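NAD-dependent protein deacylase 2 (Archaeoglobus fulgidus, PDB 4TWJ) removes acetyl and longer acyl groups from protein lysines at the expense of NAD, and deacetylates the chromatin protein Alba, raising its affinity for DNA. Local coordinates at residues A[80-93]-A[236-250]. Sequence-based numbering, arbitrary orientation.
Sequences PAHYAIAELERMGI and GEVLPKIVEEVKRLR. With ACT (acetate ion), chain G.
Glu-87 meets Lys-247 because each chain bends once: CG of Glu-87 stands anti to its backbone N (chi1 -179°) before chi2 turns the carboxylate, and Lys-247 runs extended until chi4 swings NZ across it. These residues join two neighbouring helices, 80-90 and 236-249, of the Rossmann-fold domain of the sirtuin, which run the same way with axes 26° apart and 7.8 Å at closest approach. Small residues allow that spacing near the start, where the CA atoms of Ala-81 and Gly-236 lie 4.4 Å apart. There Ala-81 also touches Ile-26 and Ala-235, both NAD-binding residues, while Gly-236 N donates to an acetate ion probably left from crystallisation.

Further along, Ala-84 CB fits between Leu-239 CB and Val-243 CG2, and that same valine methyl packs 3.7 Å from Leu-88 CG, with the leucine and valine side chains lying alongside each other and pointing opposite ways. Beside this apolar seam, Lys-247 NZ forms a salt bridge to Glu-87 OE2 (2.8 Å), arriving on the anti side and somewhat out of the carboxylate plane. Arg-90 NH2 makes a second one to OE1, which lies nearly in the guanidinium plane, so two cations hold the carboxylate from different oxygens. A glutamine here would probably leave Lys-247 and Arg-90 without their shared negative charge and weaken the tie between the helices.

At the far end Met-91 lays CE 3.7 Å from Lys-247 CG, and Ile-93 CD1 presses tip to tip on Val-246 CG1. Arg-250, whose main polar partner is Glu-252, passes Met-91 and Ile-93 on one guanidinium face; its NH2 bonds Met-91 O only weakly, whereas a water in the guanidinium plane accepts from NH1 and donates to Met-91 O at 3.0 Å.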
loop_
_atom_site.group_PDB
_atom_site.type_symbol
_atom_site.label_atom_id
_atom_site.label_comp_id
_atom_site.label_asym_id
_atom_site.label_seq_id
_atom_site.Cartn_x
_atom_site.Cartn_y
_atom_site.Cartn_z
ATOM N N PRO A 80 -6.016 -13.607 0.116
ATOM C CA PRO A 80 -6.083 -13.953 -1.312
ATOM C C PRO A 80 -5.859 -12.797 -2.294
ATOM O O PRO A 80 -5.424 -13.042 -3.419
ATOM C CB PRO A 80 -7.494 -14.521 -1.461
ATOM C CG PRO A 80 -7.778 -15.121 -0.127
ATOM C CD PRO A 80 -7.186 -14.141 0.845
ATOM N N ALA A 81 -6.140 -11.562 -1.884
ATOM C CA ALA A 81 -5.857 -10.402 -2.739
ATOM C C ALA A 81 -4.349 -10.219 -2.936
ATOM O O ALA A 81 -3.893 -9.951 -4.051
ATOM C CB ALA A 81 -6.482 -9.138 -2.168
ATOM N N HIS A 82 -3.580 -10.374 -1.860
ATOM C CA HIS A 82 -2.123 -10.287 -1.944
ATOM C C HIS A 82 -1.560 -11.403 -2.816
ATOM O O HIS A 82 -0.668 -11.172 -3.624
ATOM C CB HIS A 82 -1.477 -10.352 -0.559
ATOM C CG HIS A 82 -1.823 -9.199 0.330
ATOM N ND1 HIS A 82 -2.750 -9.297 1.344
ATOM C CD2 HIS A 82 -1.361 -7.927 0.367
ATOM C CE1 HIS A 82 -2.847 -8.135 1.966
ATOM N NE2 HIS A 82 -2.012 -7.288 1.394
ATOM N N TYR A 83 -2.080 -12.615 -2.651
ATOM C CA TYR A 83 -1.597 -13.744 -3.444
ATOM C C TYR A 83 -1.961 -13.595 -4.921
ATOM O O TYR A 83 -1.167 -13.953 -5.789
ATOM C CB TYR A 83 -2.111 -15.071 -2.883
ATOM C CG TYR A 83 -1.438 -15.449 -1.584
ATOM C CD1 TYR A 83 -0.075 -15.728 -1.546
ATOM C CD2 TYR A 83 -2.156 -15.514 -0.393
ATOM C CE1 TYR A 83 0.556 -16.063 -0.362
ATOM C CE2 TYR A 83 -1.534 -15.853 0.795
ATOM C CZ TYR A 83 -0.179 -16.125 0.805
ATOM O OH TYR A 83 0.449 -16.462 1.980
ATOM N N ALA A 84 -3.144 -13.052 -5.199
ATOM C CA ALA A 84 -3.562 -12.803 -6.581
ATOM C C ALA A 84 -2.633 -11.802 -7.264
ATOM O O ALA A 84 -2.218 -12.009 -8.404
ATOM C CB ALA A 84 -4.997 -12.310 -6.624
ATOM N N ILE A 85 -2.301 -10.726 -6.557
ATOM C CA ILE A 85 -1.399 -9.705 -7.089
ATOM C C ILE A 85 0.008 -10.276 -7.301
ATOM O O ILE A 85 0.655 -9.975 -8.302
ATOM C CB ILE A 85 -1.389 -8.451 -6.180
ATOM C CG1 ILE A 85 -2.751 -7.755 -6.262
ATOM C CG2 ILE A 85 -0.284 -7.483 -6.583
ATOM C CD1 ILE A 85 -3.007 -6.757 -5.155
ATOM N N ALA A 86 0.464 -11.110 -6.368
ATOM C CA ALA A 86 1.727 -11.823 -6.532
ATOM C C ALA A 86 1.703 -12.715 -7.775
ATOM O O ALA A 86 2.678 -12.764 -8.523
ATOM C CB ALA A 86 2.037 -12.651 -5.291
ATOM N N GLU A 87 0.587 -13.403 -7.999
ATOM C CA GLU A 87 0.451 -14.297 -9.156
ATOM C C GLU A 87 0.470 -13.526 -10.480
ATOM O O GLU A 87 1.071 -13.976 -11.457
ATOM C CB GLU A 87 -0.824 -15.144 -9.031
ATOM C CG GLU A 87 -1.073 -16.136 -10.166
ATOM C CD GLU A 87 0.024 -17.172 -10.338
ATOM O OE1 GLU A 87 0.848 -17.362 -9.420
ATOM O OE2 GLU A 87 0.054 -17.815 -11.408
ATOM N N LEU A 88 -0.170 -12.358 -10.512
ATOM C CA LEU A 88 -0.145 -11.525 -11.718
ATOM C C LEU A 88 1.270 -11.047 -12.064
ATOM O O LEU A 88 1.588 -10.862 -13.238
ATOM C CB LEU A 88 -1.096 -10.329 -11.583
ATOM C CG LEU A 88 -2.587 -10.669 -11.619
ATOM C CD1 LEU A 88 -3.429 -9.475 -11.193
ATOM C CD2 LEU A 88 -3.005 -11.164 -12.997
ATOM N N GLU A 89 2.107 -10.842 -11.049
ATOM C CA GLU A 89 3.518 -10.518 -11.269
ATOM C C GLU A 89 4.273 -11.746 -11.787
ATOM O O GLU A 89 5.052 -11.652 -12.736
ATOM C CB GLU A 89 4.162 -9.983 -9.984
ATOM C CG GLU A 89 5.605 -9.523 -10.153
ATOM C CD GLU A 89 6.184 -8.888 -8.900
ATOM O OE1 GLU A 89 5.549 -8.948 -7.828
ATOM O OE2 GLU A 89 7.293 -8.324 -8.984
ATOM N N ARG A 90 4.020 -12.894 -11.166
ATOM C CA ARG A 90 4.608 -14.165 -11.597
ATOM C C ARG A 90 4.286 -14.463 -13.064
ATOM O O ARG A 90 5.123 -15.000 -13.795
ATOM C CB ARG A 90 4.105 -15.299 -10.697
ATOM C CG ARG A 90 4.864 -16.608 -10.821
ATOM C CD ARG A 90 4.443 -17.593 -9.739
ATOM N NE ARG A 90 4.822 -17.132 -8.396
ATOM C CZ ARG A 90 3.987 -16.711 -7.440
ATOM N NH1 ARG A 90 4.486 -16.320 -6.273
ATOM N NH2 ARG A 90 2.669 -16.676 -7.621
ATOM N N MET A 91 3.080 -14.092 -13.491
ATOM C CA MET A 91 2.630 -14.291 -14.871
ATOM C C MET A 91 3.245 -13.300 -15.866
ATOM O O MET A 91 3.051 -13.443 -17.073
ATOM C CB MET A 91 1.102 -14.192 -14.946
ATOM C CG MET A 91 0.372 -15.336 -14.271
ATOM S SD MET A 91 -1.372 -14.978 -14.008
ATOM C CE MET A 91 -1.968 -14.930 -15.692
ATOM N N GLY A 92 3.963 -12.296 -15.363
ATOM C CA GLY A 92 4.597 -11.284 -16.205
ATOM C C GLY A 92 3.684 -10.132 -16.597
ATOM O O GLY A 92 4.034 -9.326 -17.461
ATOM N N ILE A 93 2.515 -10.050 -15.968
ATOM C CA ILE A 93 1.538 -9.015 -16.294
ATOM C C ILE A 93 1.770 -7.773 -15.444
ATOM O O ILE A 93 1.953 -6.679 -15.974
ATOM C CB ILE A 93 0.095 -9.527 -16.107
ATOM C CG1 ILE A 93 -0.155 -10.683 -17.084
ATOM C CG2 ILE A 93 -0.913 -8.401 -16.318
ATOM C CD1 ILE A 93 -1.461 -11.405 -16.880
ATOM N N GLY A 236 -10.357 -9.643 -1.609
ATOM C CA GLY A 236 -10.014 -11.054 -1.452
ATOM C C GLY A 236 -10.871 -11.988 -2.288
ATOM O O GLY A 236 -10.455 -13.104 -2.590
ATOM N N GLU A 237 -12.070 -11.531 -2.648
ATOM C CA GLU A 237 -12.966 -12.271 -3.531
ATOM C C GLU A 237 -12.759 -11.874 -4.988
ATOM O O GLU A 237 -12.662 -12.735 -5.861
ATOM C CB GLU A 237 -14.424 -12.017 -3.144
ATOM C CG GLU A 237 -14.771 -12.456 -1.731
ATOM C CD GLU A 237 -16.213 -12.163 -1.361
ATOM O OE1 GLU A 237 -17.080 -12.155 -2.263
ATOM O OE2 GLU A 237 -16.482 -11.941 -0.162
ATOM N N VAL A 238 -12.680 -10.569 -5.238
ATOM C CA VAL A 238 -12.607 -10.038 -6.597
ATOM C C VAL A 238 -11.287 -10.379 -7.298
ATOM O O VAL A 238 -11.299 -10.828 -8.442
ATOM C CB VAL A 238 -12.818 -8.504 -6.615
ATOM C CG1 VAL A 238 -12.563 -7.929 -8.002
ATOM C CG2 VAL A 238 -14.227 -8.154 -6.145
ATOM N N LEU A 239 -10.158 -10.162 -6.625
ATOM C CA LEU A 239 -8.849 -10.301 -7.286
ATOM C C LEU A 239 -8.552 -11.719 -7.789
ATOM O O LEU A 239 -8.057 -11.874 -8.905
ATOM C CB LEU A 239 -7.701 -9.791 -6.403
ATOM C CG LEU A 239 -7.285 -8.327 -6.609
ATOM C CD1 LEU A 239 -6.460 -8.183 -7.882
ATOM C CD2 LEU A 239 -8.485 -7.395 -6.639
ATOM N N PRO A 240 -8.845 -12.756 -6.978
ATOM C CA PRO A 240 -8.694 -14.117 -7.509
ATOM C C PRO A 240 -9.555 -14.391 -8.745
ATOM O O PRO A 240 -9.095 -15.065 -9.665
ATOM C CB PRO A 240 -9.119 -15.001 -6.334
ATOM C CG PRO A 240 -8.776 -14.190 -5.132
ATOM C CD PRO A 240 -9.102 -12.771 -5.526
ATOM N N LYS A 241 -10.777 -13.863 -8.774
ATOM C CA LYS A 241 -11.655 -14.036 -9.936
ATOM C C LYS A 241 -11.083 -13.364 -11.179
ATOM O O LYS A 241 -11.183 -13.908 -12.282
ATOM C CB LYS A 241 -13.060 -13.508 -9.655
ATOM C CG LYS A 241 -13.826 -14.343 -8.646
ATOM C CD LYS A 241 -15.206 -13.771 -8.380
ATOM C CE LYS A 241 -15.814 -14.381 -7.127
ATOM N NZ LYS A 241 -15.933 -15.861 -7.221
ATOM N N ILE A 242 -10.490 -12.184 -10.998
ATOM C CA ILE A 242 -9.803 -11.504 -12.095
ATOM C C ILE A 242 -8.652 -12.365 -12.624
ATOM O O ILE A 242 -8.528 -12.551 -13.836
ATOM C CB ILE A 242 -9.281 -10.104 -11.685
ATOM C CG1 ILE A 242 -10.457 -9.159 -11.420
ATOM C CG2 ILE A 242 -8.399 -9.524 -12.784
ATOM C CD1 ILE A 242 -10.057 -7.815 -10.848
ATOM N N VAL A 243 -7.833 -12.902 -11.724
ATOM C CA VAL A 243 -6.694 -13.738 -12.120
ATOM C C VAL A 243 -7.167 -14.963 -12.911
ATOM O O VAL A 243 -6.609 -15.282 -13.964
ATOM C CB VAL A 243 -5.851 -14.192 -10.905
ATOM C CG1 VAL A 243 -4.802 -15.220 -11.321
ATOM C CG2 VAL A 243 -5.176 -12.997 -10.248
ATOM N N GLU A 244 -8.200 -15.638 -12.412
ATOM C CA GLU A 244 -8.729 -16.818 -13.102
ATOM C C GLU A 244 -9.203 -16.471 -14.516
ATOM O O GLU A 244 -8.944 -17.221 -15.459
ATOM C CB GLU A 244 -9.855 -17.473 -12.290
ATOM C CG GLU A 244 -9.398 -18.087 -10.971
ATOM C CD GLU A 244 -8.295 -19.126 -11.132
ATOM O OE1 GLU A 244 -8.621 -20.303 -11.395
ATOM O OE2 GLU A 244 -7.102 -18.769 -10.984
ATOM N N GLU A 245 -9.863 -15.324 -14.668
ATOM C CA GLU A 245 -10.335 -14.873 -15.978
ATOM C C GLU A 245 -9.170 -14.524 -16.906
ATOM O O GLU A 245 -9.195 -14.856 -18.093
ATOM C CB GLU A 245 -11.273 -13.674 -15.824
ATOM C CG GLU A 245 -11.924 -13.187 -17.110
ATOM C CD GLU A 245 -12.942 -14.154 -17.697
ATOM O OE1 GLU A 245 -13.304 -15.156 -17.040
ATOM O OE2 GLU A 245 -13.394 -13.899 -18.831
ATOM N N VAL A 246 -8.153 -13.862 -16.366
ATOM C CA VAL A 246 -6.948 -13.553 -17.137
ATOM C C VAL A 246 -6.298 -14.845 -17.641
ATOM O O VAL A 246 -5.902 -14.930 -18.801
ATOM C CB VAL A 246 -5.931 -12.744 -16.305
ATOM C CG1 VAL A 246 -4.613 -12.590 -17.050
ATOM C CG2 VAL A 246 -6.494 -11.373 -15.950
ATOM N N LYS A 247 -6.194 -15.849 -16.772
ATOM C CA LYS A 247 -5.626 -17.137 -17.173
ATOM C C LYS A 247 -6.445 -17.779 -18.294
ATOM O O LYS A 247 -5.878 -18.319 -19.241
ATOM C CB LYS A 247 -5.500 -18.087 -15.977
ATOM C CG LYS A 247 -4.374 -17.713 -15.027
ATOM C CD LYS A 247 -4.412 -18.547 -13.756
ATOM C CE LYS A 247 -3.334 -18.130 -12.767
ATOM N NZ LYS A 247 -1.996 -18.660 -13.129
ATOM N N ARG A 248 -7.769 -17.694 -18.200
ATOM C CA ARG A 248 -8.637 -18.226 -19.257
ATOM C C ARG A 248 -8.402 -17.528 -20.597
ATOM O O ARG A 248 -8.328 -18.180 -21.640
ATOM C CB ARG A 248 -10.113 -18.119 -18.864
ATOM C CG ARG A 248 -10.524 -19.038 -17.728
ATOM C CD ARG A 248 -12.024 -18.991 -17.488
ATOM N NE ARG A 248 -12.384 -19.588 -16.201
ATOM C CZ ARG A 248 -12.611 -18.917 -15.069
ATOM N NH1 ARG A 248 -12.540 -17.588 -15.022
ATOM N NH2 ARG A 248 -12.925 -19.585 -13.964
ATOM N N LEU A 249 -8.275 -16.204 -20.567
ATOM C CA LEU A 249 -8.023 -15.433 -21.785
ATOM C C LEU A 249 -6.689 -15.807 -22.425
ATOM O O LEU A 249 -6.547 -15.745 -23.647
ATOM C CB LEU A 249 -8.051 -13.930 -21.486
ATOM C CG LEU A 249 -9.415 -13.374 -21.080
ATOM C CD1 LEU A 249 -9.260 -11.975 -20.502
ATOM C CD2 LEU A 249 -10.387 -13.367 -22.251
ATOM N N ARG A 250 -5.721 -16.198 -21.597
ATOM C CA ARG A 250 -4.392 -16.588 -22.067
ATOM C C ARG A 250 -4.260 -18.095 -22.344
ATOM O O ARG A 250 -3.159 -18.580 -22.592
ATOM C CB ARG A 250 -3.332 -16.150 -21.049
ATOM C CG ARG A 250 -3.094 -14.647 -21.023
ATOM C CD ARG A 250 -2.574 -14.181 -19.672
ATOM N NE ARG A 250 -1.343 -14.862 -19.265
ATOM C CZ ARG A 250 -0.108 -14.368 -19.369
ATOM N NH1 ARG A 250 0.122 -13.157 -19.874
ATOM N NH2 ARG A 250 0.918 -15.100 -18.949
HETATM C C ACT G . -10.149 -8.665 1.763
HETATM O O ACT G . -11.155 -8.696 1.021
HETATM O OXT ACT G . -9.524 -7.604 1.989
HETATM C CH3 ACT G . -9.680 -9.940 2.400
HETATM O O HOH W 1 3.013 -12.026 -19.732
#